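Local structure of carbon monoxide dehydrogenase (Thermococcus sp. AM4, 6T7J) at residues A[447-452]-A[523-528]; A[553-556]-A[560-563]; A[527-532]-A[564-569]; A[420-425]-A[517-522]; A[102-107]-A[231-236]. The protein probably catalyses the reversible oxidation of carbon monoxide to carbon dioxide, normally at a nickel-iron-sulfur cluster that in this preparation lacks its nickel. One frame throughout, in Å; residues are numbered along the deposited sequence.

In the fold
Along the chain interaction 5 is complete before the rest begin; interactions 4 and 1 then cross, their segments alternating, and interaction 2 lies within the span of interaction 3. Four contacts gather around one parallel sheet with strand order 3-2-1-4-5-6. Interactions 1 and 3 share helix 525-538, their centres about 9 Å apart; interactions 2 and 3 share helix 558-569. Interaction 4 sits at edge strand 516-518, its centre about 12 Å from that of interaction 1. Interaction 5 joins two long helices, its centre about 15 Å from that of interaction 1, which it meets through Thr235. Interactions 1, 2 and 4 thus both pack around the sheet and carry residues of the broken cluster's pocket.

Interaction 1: A[447-452]-A[523-528]; sequences GIVGCN and VDCSRI. With MSK (Broken Fe4S4 cluster), chain F.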
# COMPACT_ATOMS: atom_id res chain seq x y z
N GLY A 447 -17.57 -15.35 17.02
CA GLY A 447 -17.29 -15.48 15.61
C GLY A 447 -15.89 -15.99 15.36
O GLY A 447 -14.90 -15.39 15.80
N ILE A 448 -15.78 -17.12 14.67
CA ILE A 448 -14.51 -17.72 14.31
C ILE A 448 -14.31 -17.58 12.81
O ILE A 448 -15.19 -17.93 12.01
CB ILE A 448 -14.42 -19.19 14.76
CG1 ILE A 448 -15.09 -19.36 16.13
CG2 ILE A 448 -12.97 -19.62 14.85
CD1 ILE A 448 -15.02 -20.77 16.67
N VAL A 449 -13.16 -17.03 12.43
CA VAL A 449 -12.83 -16.69 11.05
C VAL A 449 -11.37 -17.03 10.81
O VAL A 449 -10.66 -17.46 11.73
CB VAL A 449 -13.09 -15.20 10.75
CG1 VAL A 449 -14.52 -14.80 11.12
CG2 VAL A 449 -12.09 -14.33 11.51
N GLY A 450 -10.92 -16.84 9.59
CA GLY A 450 -9.50 -16.83 9.31
C GLY A 450 -9.08 -17.92 8.34
O GLY A 450 -9.89 -18.68 7.81
N CYS A 451 -7.77 -18.01 8.16
CA CYS A 451 -7.10 -18.79 7.13
C CYS A 451 -6.68 -20.16 7.66
O CYS A 451 -7.16 -20.62 8.70
CB CYS A 451 -5.91 -17.98 6.62
SG CYS A 451 -6.22 -16.21 6.52
N ASN A 452 -5.78 -20.82 6.93
CA ASN A 452 -5.01 -21.95 7.41
C ASN A 452 -3.54 -21.57 7.37
O ASN A 452 -3.10 -20.81 6.50
CB ASN A 452 -5.25 -23.21 6.57
CG ASN A 452 -6.58 -23.86 6.85
OD1 ASN A 452 -7.27 -24.30 5.93
ND2 ASN A 452 -6.96 -23.93 8.12
N VAL A 523 -15.43 -11.74 3.32
CA VAL A 523 -16.12 -10.46 3.33
C VAL A 523 -17.40 -10.56 4.15
O VAL A 523 -17.85 -9.57 4.74
CB VAL A 523 -16.39 -9.97 1.90
CG1 VAL A 523 -15.09 -9.52 1.24
CG2 VAL A 523 -17.07 -11.05 1.08
N ASP A 524 -17.99 -11.75 4.22
CA ASP A 524 -19.20 -11.95 5.01
C ASP A 524 -18.96 -11.88 6.50
O ASP A 524 -19.92 -12.03 7.27
CB ASP A 524 -19.85 -13.28 4.64
CG ASP A 524 -20.62 -13.22 3.34
OD1 ASP A 524 -20.60 -12.14 2.70
OD2 ASP A 524 -21.23 -14.23 2.95
N CYS A 525 -17.72 -11.66 6.95
CA CYS A 525 -17.53 -11.25 8.34
C CYS A 525 -18.29 -9.96 8.62
O CYS A 525 -18.65 -9.70 9.78
CB CYS A 525 -16.05 -11.06 8.65
SG CYS A 525 -15.04 -12.54 8.51
N SER A 526 -18.54 -9.15 7.59
CA SER A 526 -19.40 -7.98 7.76
C SER A 526 -20.74 -8.38 8.36
O SER A 526 -21.29 -7.67 9.20
CB SER A 526 -19.60 -7.27 6.42
OG SER A 526 -20.09 -8.15 5.42
N ARG A 527 -21.27 -9.55 7.95
CA ARG A 527 -22.50 -10.07 8.55
C ARG A 527 -22.39 -10.12 10.07
O ARG A 527 -23.29 -9.67 10.79
CB ARG A 527 -22.81 -11.46 8.00
CG ARG A 527 -23.09 -11.52 6.51
CD ARG A 527 -23.85 -12.79 6.17
NE ARG A 527 -23.61 -13.24 4.80
CZ ARG A 527 -24.33 -12.86 3.75
NH1 ARG A 527 -25.34 -12.02 3.91
NH2 ARG A 527 -24.03 -13.32 2.55
N ILE A 528 -21.28 -10.67 10.57
CA ILE A 528 -21.03 -10.70 12.01
C ILE A 528 -21.19 -9.31 12.59
O ILE A 528 -21.93 -9.10 13.57
CB ILE A 528 -19.64 -11.30 12.30
CG1 ILE A 528 -19.67 -12.82 12.14
CG2 ILE A 528 -19.17 -10.91 13.69
CD1 ILE A 528 -18.30 -13.47 12.22
S1 MSK F . -9.74 -17.78 1.61
S3 MSK F . -8.21 -15.32 3.54
S4 MSK F . -6.93 -18.50 3.55
S5 MSK F . -10.05 -17.68 4.78
FE1 MSK F . -11.01 -15.92 1.79
FE2 MSK F . -9.05 -19.00 3.47
FE3 MSK F . -7.79 -17.03 4.90
FE4 MSK F . -7.68 -17.01 2.20
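Val449 faces Cys525 and Ile528 where strand 444-448 gives way to the loop leading to the cluster. From its CB, 4.0 Å from Cys525 SG, the side chain forks. CG1 lies anti to the carbonyl carbon (chi1 -54°), a rotation that carries it into the contact: Val449 CG1 rests 3.5 Å from Cys525 SG and, to another side, 4.2 Å from Ile528 CD1. Val449 CG2, set between the backbone N and the carbonyl carbon, turns to the Phe567 ring, 4.2 Å from Phe567 CE2. The valine and isoleucine side chains meet at a slant, methyl against methyl. The same Ile528 CD1 lies 4.1 Å from Gly447 CA, a bare backbone carbon that lets the isoleucine reach the strand.

The loop beyond Val449 turns to the metal site. Gly450 has a positive phi of 119° that suits glycine, and Cys451 SG binds iron FE3 of the broken cluster at 2.4 Å. On the other segment, the first helical turn is braced internally: Ser526 OG donates to Val523 O, and Arg527 NH2 forms a salt bridge to Asp524 OD2 from above the carboxylate plane.

Strand 444-448 is hydrogen-bonded on one flank to strand 474-478 and on the other to strand 548-552, while helix 525-538 lies on the sheet, with Ile528 touching Val477 and Cys525 packed against Tyr566 and Phe567 of helix 558-569.

Interaction 2: A[553-556]-A[560-563]; sequences PEWM and AVSI
Trp555 leans on the first turn of helix 558-569 purely by apolar contact. Its CB meets the methyl of Ala560, 3.6 Å from Ala560 CB, and the six-membered part of the indole reaches on to Val561, where CG2 is 3.5 Å from Trp555 CZ3 and 3.9 Å from Trp555 CH2. The indole and the valine branch approach each other obliquely. With CG set between the backbone N and the carbonyl carbon (chi1 72°), the indole is turned across the start of the helix, which brings its six-membered ring to Val561.

Polar bonds lead away from this patch. The indole NE1 pairs with Val578 O, which fixes the far rim of the ring, and Trp555 O accepts from Asn453 ND2. Glu554 ties the loop to helix 460-471 by bonding His462 N, and Ala560 N pairs with Ser557 OG at the start of the helix.

The third kind of contact concerns metal and subunit: Met556 touches the broken cluster, and Met60 and Ala59 of the second subunit pack on Met556 and Trp555.

Were Trp555 replaced by an alanine, a gap would probably open beside Val561 and Val578 O would be left without its indole donor. The contact is thus wholly apolar, with the ring's one N-H anchored outside it, and joins the loop after strand 548-552 to the following helix, close to the cluster and the dimer boundary.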
# COMPACT_ATOMS: atom_id res chain seq x y z
N PRO A 553 -8.09 -18.57 14.57
CA PRO A 553 -7.17 -19.54 15.19
C PRO A 553 -5.96 -19.89 14.34
O PRO A 553 -4.92 -20.24 14.90
CB PRO A 553 -8.07 -20.77 15.41
CG PRO A 553 -9.47 -20.30 15.22
CD PRO A 553 -9.40 -19.16 14.26
N GLU A 554 -6.06 -19.82 13.01
CA GLU A 554 -5.00 -20.31 12.13
C GLU A 554 -4.75 -19.33 10.99
O GLU A 554 -4.45 -19.74 9.86
CB GLU A 554 -5.33 -21.70 11.59
CG GLU A 554 -5.73 -22.71 12.65
CD GLU A 554 -6.31 -23.99 12.07
OE1 GLU A 554 -6.02 -24.29 10.90
OE2 GLU A 554 -7.04 -24.69 12.80
N TRP A 555 -4.84 -18.03 11.27
CA TRP A 555 -4.76 -17.02 10.23
C TRP A 555 -3.37 -16.98 9.59
O TRP A 555 -2.36 -17.38 10.19
CB TRP A 555 -5.11 -15.65 10.79
CG TRP A 555 -4.05 -15.08 11.69
CD1 TRP A 555 -3.94 -15.25 13.03
CD2 TRP A 555 -2.95 -14.24 11.29
NE1 TRP A 555 -2.84 -14.57 13.50
CE2 TRP A 555 -2.22 -13.94 12.46
CE3 TRP A 555 -2.53 -13.71 10.07
CZ2 TRP A 555 -1.08 -13.14 12.44
CZ3 TRP A 555 -1.39 -12.91 10.05
CH2 TRP A 555 -0.68 -12.64 11.23
N MET A 556 -3.32 -16.49 8.35
CA MET A 556 -2.06 -16.25 7.66
C MET A 556 -2.06 -15.01 6.77
O MET A 556 -0.98 -14.47 6.51
CB MET A 556 -1.66 -17.46 6.81
CG MET A 556 -2.56 -17.73 5.61
SD MET A 556 -2.10 -16.84 4.10
CE MET A 556 -3.60 -17.03 3.14
N ALA A 560 -6.69 -11.26 6.94
CA ALA A 560 -7.02 -11.66 8.30
C ALA A 560 -6.58 -10.61 9.31
O ALA A 560 -7.26 -10.38 10.32
CB ALA A 560 -6.39 -13.01 8.62
N VAL A 561 -5.45 -9.95 9.05
CA VAL A 561 -5.00 -8.89 9.94
C VAL A 561 -5.98 -7.73 9.92
O VAL A 561 -6.35 -7.19 10.97
CB VAL A 561 -3.58 -8.43 9.57
CG1 VAL A 561 -3.11 -7.34 10.52
CG2 VAL A 561 -2.62 -9.62 9.59
N SER A 562 -6.43 -7.33 8.72
CA SER A 562 -7.42 -6.26 8.63
C SER A 562 -8.72 -6.66 9.34
O SER A 562 -9.33 -5.84 10.04
CB SER A 562 -7.70 -5.91 7.17
OG SER A 562 -8.69 -4.91 7.08
N ILE A 563 -9.15 -7.91 9.16
CA ILE A 563 -10.40 -8.37 9.77
C ILE A 563 -10.29 -8.34 11.29
O ILE A 563 -11.19 -7.85 11.98
CB ILE A 563 -10.76 -9.78 9.26
CG1 ILE A 563 -11.19 -9.73 7.80
CG2 ILE A 563 -11.86 -10.39 10.12
CD1 ILE A 563 -11.15 -11.08 7.11

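Interaction 3: A[527-532]-A[564-569]; sequences RILIAL and GTYFVA
Two consecutive beta-alpha-beta crossovers of the parallel sheet place helices 525-538 and 558-569 side by side, and Leu529 of the first meets Tyr566 and Phe567 of the second. The segments run almost parallel, at 10°, with axes 11.5 Å apart, a spacing wide enough for aromatic rings to lie between them.

Leu529 divides its two methyls between the neighbouring rings. CD1 reaches the tyrosine, 3.6 Å from Tyr566 CE1, whereas CD2 comes to the rim of the phenylalanine in its ring plane, 3.6 Å from Phe567 CE1. The aromatic side chains leave the helix by different rotations, Tyr566 with CG between backbone N and carbonyl carbon (chi1 76°), Phe567 with CG anti to the carbonyl carbon (chi1 -87°), and so present two adjoining rings to the leucine. Ile528 adds CG2, which lies 3.9 Å from Phe567 CE1, the two side chains crossing at about a right angle.

A glycine in place of Leu529 would probably leave a gap in front of both rings, which would lose much of their packing against this helix.

Trp228 of helix 212-242 also touches Leu529. Parallel helices packed against each other after successive parallel strands, as here, are the hallmark of Rossmann-like alpha/beta folds with strand order 3-2-1-4-5-6.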
# COMPACT_ATOMS: atom_id res chain seq x y z
N ARG A 527 -21.27 -9.55 7.95
CA ARG A 527 -22.50 -10.07 8.55
C ARG A 527 -22.39 -10.12 10.07
O ARG A 527 -23.29 -9.67 10.79
CB ARG A 527 -22.81 -11.46 8.00
CG ARG A 527 -23.09 -11.52 6.51
CD ARG A 527 -23.85 -12.79 6.17
NE ARG A 527 -23.61 -13.24 4.80
CZ ARG A 527 -24.33 -12.86 3.75
NH1 ARG A 527 -25.34 -12.02 3.91
NH2 ARG A 527 -24.03 -13.32 2.55
N ILE A 528 -21.28 -10.67 10.57
CA ILE A 528 -21.03 -10.70 12.01
C ILE A 528 -21.19 -9.31 12.59
O ILE A 528 -21.93 -9.10 13.57
CB ILE A 528 -19.64 -11.30 12.30
CG1 ILE A 528 -19.67 -12.82 12.14
CG2 ILE A 528 -19.17 -10.91 13.69
CD1 ILE A 528 -18.30 -13.47 12.22
N LEU A 529 -20.54 -8.32 11.97
CA LEU A 529 -20.62 -6.95 12.47
C LEU A 529 -22.06 -6.45 12.49
O LEU A 529 -22.43 -5.66 13.37
CB LEU A 529 -19.75 -6.02 11.63
CG LEU A 529 -18.24 -6.17 11.81
CD1 LEU A 529 -17.50 -5.02 11.12
CD2 LEU A 529 -17.87 -6.24 13.28
N ILE A 530 -22.88 -6.88 11.53
CA ILE A 530 -24.29 -6.52 11.56
C ILE A 530 -24.97 -7.19 12.75
O ILE A 530 -25.66 -6.53 13.54
CB ILE A 530 -24.97 -6.88 10.23
CG1 ILE A 530 -24.41 -6.02 9.10
CG2 ILE A 530 -26.48 -6.68 10.34
CD1 ILE A 530 -24.61 -4.53 9.32
N ALA A 531 -24.75 -8.50 12.91
CA ALA A 531 -25.42 -9.25 13.97
C ALA A 531 -25.18 -8.61 15.33
O ALA A 531 -26.12 -8.18 16.00
CB ALA A 531 -24.94 -10.71 13.96
N LEU A 532 -23.90 -8.53 15.73
CA LEU A 532 -23.55 -7.83 16.96
C LEU A 532 -24.18 -6.44 16.99
O LEU A 532 -24.81 -6.05 17.98
CB LEU A 532 -22.03 -7.74 17.09
CG LEU A 532 -21.28 -9.07 17.08
CD1 LEU A 532 -19.79 -8.86 16.87
CD2 LEU A 532 -21.55 -9.84 18.37
N GLY A 564 -9.20 -8.88 11.83
CA GLY A 564 -9.02 -8.86 13.27
C GLY A 564 -8.94 -7.45 13.82
O GLY A 564 -9.48 -7.15 14.88
N THR A 565 -8.27 -6.55 13.08
CA THR A 565 -8.15 -5.18 13.54
C THR A 565 -9.50 -4.47 13.56
O THR A 565 -9.81 -3.74 14.50
CB THR A 565 -7.16 -4.40 12.67
OG1 THR A 565 -5.89 -5.08 12.69
CG2 THR A 565 -6.98 -2.99 13.21
N TYR A 566 -10.34 -4.69 12.54
CA TYR A 566 -11.64 -4.02 12.57
C TYR A 566 -12.63 -4.72 13.49
O TYR A 566 -13.59 -4.08 13.94
CB TYR A 566 -12.22 -3.83 11.16
CG TYR A 566 -12.83 -5.01 10.41
CD1 TYR A 566 -13.94 -5.69 10.90
CD2 TYR A 566 -12.33 -5.38 9.17
CE1 TYR A 566 -14.50 -6.74 10.19
CE2 TYR A 566 -12.89 -6.43 8.46
CZ TYR A 566 -13.98 -7.10 8.97
OH TYR A 566 -14.53 -8.14 8.26
N PHE A 567 -12.40 -5.99 13.82
CA PHE A 567 -13.14 -6.59 14.92
C PHE A 567 -12.79 -5.89 16.23
O PHE A 567 -13.68 -5.39 16.93
CB PHE A 567 -12.85 -8.09 15.01
CG PHE A 567 -13.75 -8.93 14.14
CD1 PHE A 567 -14.96 -8.43 13.69
CD2 PHE A 567 -13.38 -10.21 13.77
CE1 PHE A 567 -15.79 -9.19 12.89
CE2 PHE A 567 -14.21 -10.97 12.96
CZ PHE A 567 -15.41 -10.46 12.53
N VAL A 568 -11.50 -5.80 16.54
CA VAL A 568 -11.06 -5.07 17.73
C VAL A 568 -11.68 -3.67 17.75
O VAL A 568 -12.32 -3.27 18.73
CB VAL A 568 -9.53 -5.00 17.80
CG1 VAL A 568 -9.09 -4.02 18.88
CG2 VAL A 568 -8.95 -6.39 18.07
N ALA A 569 -11.53 -2.94 16.64
CA ALA A 569 -12.03 -1.57 16.57
C ALA A 569 -13.55 -1.50 16.70
O ALA A 569 -14.08 -0.49 17.15
CB ALA A 569 -11.59 -0.92 15.25

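Interaction 4: A[420-425]-A[517-522]; sequences EAIVEA and LHMGSC. With MSK (Broken Fe4S4 cluster), chain F.
The helical segment 420-425 stands well back from segment 517-522, with the closest CA atoms, those of Ile422 and Leu517, 9.1 Å apart, so side chains alone bridge the space. The second segment leaves strand 516-518 and turns at Gly520, whose positive phi (122°) suits a glycine.

Ile422 is the bridging residue. Its CD1 is extended to 3.7 Å from Met519 CE and lies 4.2 Å from Leu517 CD1, one methyl thereby touching two residues of the other segment. Met519 runs nearly straight through its first carbons and bends at the sulfur (chi3 75°), which swings CE to Ile422; the two side chains lie roughly perpendicular.

Behind this apolar patch the turn is fastened by a bond from Gly520 N to His518 ND1 of 3.1 Å, the donor tilted from the imidazole plane. His518 NE2 pairs with Asn308 OD1, so both ring nitrogens are engaged. Further on, Cys522 SG lies 3.2 Å from iron FE1 of the broken cluster, longer than an ordinary iron-thiolate bond.

Strand 516-518 is the sheet's edge within the chain, paired with strand 474-478, where Leu517 and Met519 both touch Val477; helix 419-425 covers their outer ends, and helix 304-314 lies against His518.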
# COMPACT_ATOMS: atom_id res chain seq x y z
N GLU A 420 -30.27 -12.13 7.94
CA GLU A 420 -31.68 -12.24 7.60
C GLU A 420 -32.21 -13.64 7.87
O GLU A 420 -33.30 -13.81 8.43
CB GLU A 420 -31.89 -11.86 6.13
CG GLU A 420 -31.73 -10.37 5.84
CD GLU A 420 -30.28 -9.99 5.59
OE1 GLU A 420 -29.99 -8.77 5.53
OE2 GLU A 420 -29.43 -10.89 5.45
N ALA A 421 -31.44 -14.66 7.49
CA ALA A 421 -31.86 -16.04 7.73
C ALA A 421 -31.96 -16.33 9.23
O ALA A 421 -32.88 -17.02 9.67
CB ALA A 421 -30.89 -17.01 7.06
N ILE A 422 -31.02 -15.80 10.01
CA ILE A 422 -31.05 -16.02 11.46
C ILE A 422 -32.28 -15.35 12.07
O ILE A 422 -32.97 -15.95 12.91
CB ILE A 422 -29.75 -15.51 12.10
CG1 ILE A 422 -28.57 -16.37 11.64
CG2 ILE A 422 -29.86 -15.52 13.62
CD1 ILE A 422 -27.23 -15.68 11.78
N VAL A 423 -32.57 -14.11 11.67
CA VAL A 423 -33.75 -13.42 12.21
C VAL A 423 -35.02 -14.15 11.79
O VAL A 423 -35.98 -14.25 12.57
CB VAL A 423 -33.75 -11.95 11.76
CG1 VAL A 423 -35.08 -11.29 12.13
CG2 VAL A 423 -32.60 -11.20 12.40
N GLU A 424 -35.05 -14.68 10.57
CA GLU A 424 -36.19 -15.49 10.14
C GLU A 424 -36.32 -16.76 10.98
O GLU A 424 -37.43 -17.23 11.22
CB GLU A 424 -36.07 -15.84 8.66
CG GLU A 424 -36.72 -14.85 7.71
CD GLU A 424 -36.76 -15.36 6.28
OE1 GLU A 424 -36.99 -14.54 5.36
OE2 GLU A 424 -36.55 -16.57 6.08
N ALA A 425 -35.19 -17.32 11.41
CA ALA A 425 -35.23 -18.51 12.25
C ALA A 425 -35.81 -18.21 13.62
O ALA A 425 -36.43 -19.09 14.24
CB ALA A 425 -33.84 -19.11 12.38
N LEU A 517 -22.82 -21.84 13.13
CA LEU A 517 -23.52 -21.12 12.07
C LEU A 517 -22.51 -20.63 11.03
O LEU A 517 -21.68 -19.76 11.31
CB LEU A 517 -24.33 -19.96 12.64
CG LEU A 517 -25.40 -20.35 13.67
CD1 LEU A 517 -26.29 -19.17 14.01
CD2 LEU A 517 -26.24 -21.52 13.17
N HIS A 518 -22.61 -21.20 9.83
CA HIS A 518 -21.83 -20.76 8.68
C HIS A 518 -22.43 -19.47 8.15
O HIS A 518 -23.53 -19.47 7.60
CB HIS A 518 -21.84 -21.84 7.60
CG HIS A 518 -20.86 -21.61 6.49
ND1 HIS A 518 -20.27 -20.38 6.26
CD2 HIS A 518 -20.38 -22.44 5.54
CE1 HIS A 518 -19.47 -20.47 5.21
NE2 HIS A 518 -19.51 -21.71 4.76
N MET A 519 -21.71 -18.36 8.32
CA MET A 519 -22.22 -17.05 7.92
C MET A 519 -21.61 -16.55 6.62
O MET A 519 -21.89 -15.41 6.21
CB MET A 519 -22.00 -16.04 9.05
CG MET A 519 -22.76 -16.40 10.31
SD MET A 519 -22.89 -15.05 11.50
CE MET A 519 -24.13 -14.02 10.72
N GLY A 520 -20.79 -17.35 5.94
CA GLY A 520 -20.37 -17.07 4.58
C GLY A 520 -18.85 -16.97 4.46
O GLY A 520 -18.11 -17.72 5.10
N SER A 521 -18.41 -16.03 3.63
CA SER A 521 -17.02 -15.89 3.22
C SER A 521 -16.31 -14.83 4.06
O SER A 521 -16.85 -14.30 5.03
CB SER A 521 -16.96 -15.56 1.73
OG SER A 521 -17.60 -14.33 1.45
N CYS A 522 -15.07 -14.51 3.66
CA CYS A 522 -14.25 -13.58 4.43
C CYS A 522 -14.85 -12.18 4.44
O CYS A 522 -14.78 -11.48 5.46
CB CYS A 522 -12.83 -13.55 3.88
SG CYS A 522 -11.68 -14.68 4.70
S1 MSK F . -9.74 -17.78 1.61
S3 MSK F . -8.21 -15.32 3.54
S4 MSK F . -6.93 -18.50 3.55
S5 MSK F . -10.05 -17.68 4.78
FE1 MSK F . -11.01 -15.92 1.79
FE2 MSK F . -9.05 -19.00 3.47
FE3 MSK F . -7.79 -17.03 4.90
FE4 MSK F . -7.68 -17.01 2.20

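Interaction 5: A[102-107]-A[231-236]; sequences DHARDV and SMMATY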
# COMPACT_ATOMS: atom_id res chain seq x y z
N ASP A 102 -10.74 -4.10 -3.45
CA ASP A 102 -10.78 -4.42 -4.88
C ASP A 102 -11.86 -5.45 -5.18
O ASP A 102 -12.53 -5.37 -6.22
CB ASP A 102 -9.41 -4.92 -5.33
CG ASP A 102 -8.68 -3.91 -6.21
OD1 ASP A 102 -9.18 -2.78 -6.36
OD2 ASP A 102 -7.61 -4.26 -6.76
N HIS A 103 -12.04 -6.42 -4.28
CA HIS A 103 -13.18 -7.33 -4.38
C HIS A 103 -14.50 -6.55 -4.45
O HIS A 103 -15.31 -6.73 -5.38
CB HIS A 103 -13.15 -8.27 -3.16
CG HIS A 103 -14.17 -9.37 -3.19
ND1 HIS A 103 -15.21 -9.42 -4.09
CD2 HIS A 103 -14.30 -10.46 -2.41
CE1 HIS A 103 -15.94 -10.49 -3.86
NE2 HIS A 103 -15.41 -11.15 -2.85
N ALA A 104 -14.71 -5.66 -3.48
CA ALA A 104 -15.92 -4.84 -3.46
C ALA A 104 -16.03 -3.99 -4.72
O ALA A 104 -17.14 -3.77 -5.22
CB ALA A 104 -15.94 -3.96 -2.22
N ARG A 105 -14.91 -3.50 -5.23
CA ARG A 105 -14.93 -2.63 -6.40
C ARG A 105 -15.39 -3.38 -7.64
O ARG A 105 -16.16 -2.85 -8.45
CB ARG A 105 -13.55 -2.02 -6.63
CG ARG A 105 -13.54 -0.76 -7.49
CD ARG A 105 -12.15 -0.46 -8.02
NE ARG A 105 -11.11 -0.73 -7.03
CZ ARG A 105 -10.61 0.19 -6.21
NH1 ARG A 105 -9.67 -0.14 -5.33
NH2 ARG A 105 -11.06 1.44 -6.25
N ASP A 106 -14.92 -4.62 -7.81
CA ASP A 106 -15.40 -5.43 -8.93
C ASP A 106 -16.90 -5.70 -8.82
O ASP A 106 -17.64 -5.59 -9.82
CB ASP A 106 -14.61 -6.73 -9.01
CG ASP A 106 -13.17 -6.52 -9.45
OD1 ASP A 106 -12.89 -5.48 -10.08
OD2 ASP A 106 -12.32 -7.39 -9.16
N VAL A 107 -17.37 -6.04 -7.62
CA VAL A 107 -18.81 -6.28 -7.50
C VAL A 107 -19.59 -4.98 -7.72
O VAL A 107 -20.70 -5.01 -8.28
CB VAL A 107 -19.16 -6.94 -6.16
CG1 VAL A 107 -20.63 -7.34 -6.16
CG2 VAL A 107 -18.29 -8.16 -5.93
N SER A 231 -15.85 -4.42 2.71
CA SER A 231 -16.38 -5.77 2.88
C SER A 231 -17.90 -5.74 3.02
O SER A 231 -18.60 -6.64 2.51
CB SER A 231 -15.74 -6.43 4.10
OG SER A 231 -14.58 -7.16 3.74
N MET A 232 -18.43 -4.72 3.69
CA MET A 232 -19.87 -4.57 3.84
C MET A 232 -20.55 -4.39 2.49
O MET A 232 -21.58 -5.00 2.21
CB MET A 232 -20.18 -3.39 4.77
CG MET A 232 -21.63 -3.32 5.21
SD MET A 232 -22.04 -4.56 6.44
CE MET A 232 -21.28 -3.86 7.90
N MET A 233 -19.98 -3.52 1.64
CA MET A 233 -20.51 -3.35 0.29
C MET A 233 -20.43 -4.64 -0.50
O MET A 233 -21.37 -5.00 -1.21
CB MET A 233 -19.75 -2.24 -0.44
CG MET A 233 -20.21 -0.83 -0.12
SD MET A 233 -19.17 0.39 -0.94
CE MET A 233 -18.21 -0.67 -2.01
N ALA A 234 -19.30 -5.35 -0.40
CA ALA A 234 -19.17 -6.62 -1.09
C ALA A 234 -20.30 -7.57 -0.71
O ALA A 234 -20.97 -8.13 -1.58
CB ALA A 234 -17.81 -7.25 -0.78
N THR A 235 -20.53 -7.74 0.59
CA THR A 235 -21.57 -8.66 1.05
C THR A 235 -22.96 -8.20 0.60
O THR A 235 -23.74 -9.00 0.05
CB THR A 235 -21.52 -8.79 2.57
OG1 THR A 235 -20.29 -9.43 2.96
CG2 THR A 235 -22.70 -9.62 3.08
N TYR A 236 -23.28 -6.92 0.82
CA TYR A 236 -24.62 -6.43 0.50
C TYR A 236 -24.90 -6.53 -0.99
O TYR A 236 -25.99 -6.94 -1.40
CB TYR A 236 -24.77 -4.99 0.99
CG TYR A 236 -25.59 -4.85 2.25
CD1 TYR A 236 -26.96 -4.62 2.20
CD2 TYR A 236 -24.99 -4.94 3.51
CE1 TYR A 236 -27.71 -4.49 3.36
CE2 TYR A 236 -25.73 -4.81 4.67
CZ TYR A 236 -27.09 -4.59 4.59
OH TYR A 236 -27.84 -4.46 5.74
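Ala104 and Ala234 bring helices 81-115 and 212-242 into close approach: their CA atoms are only 4.4 Å apart, and Ala104 CB is 4.0 Å from Ala234 CB. With just a methyl on each side, the backbones themselves nearly meet.

Met233 closes the flank. Its chain is extended through chi2 and then folds at the sulfur, where a nearly eclipsed chi3 of 9° turns the methyl back, setting Met233 CE 4.0 Å from Ala104 CB. Phe161 of helix 146-162 touches both Ala104 and Met233.

Conformation also governs the polar side of helix 81-115. Arg105 curls back (chi3 -39°) to grip Asp102 side-on, both donors meeting one oxygen: Arg105 NE and Arg105 NH1 are each 2.9 Å from Asp102 OD1, which lies close to the guanidinium plane. NE comes in nearly along the C-O direction, NH1 from the anti side, tilted out of the carboxylate plane. Arg105 NH2 has a second charge partner in Asp194.

The chemistry is split accordingly: small apolar groups permit the close approach of the helices, and the ion pairs lie on another side of helix 81-115, where Asp102, through its second oxygen, also bonds to His202 of the second subunit.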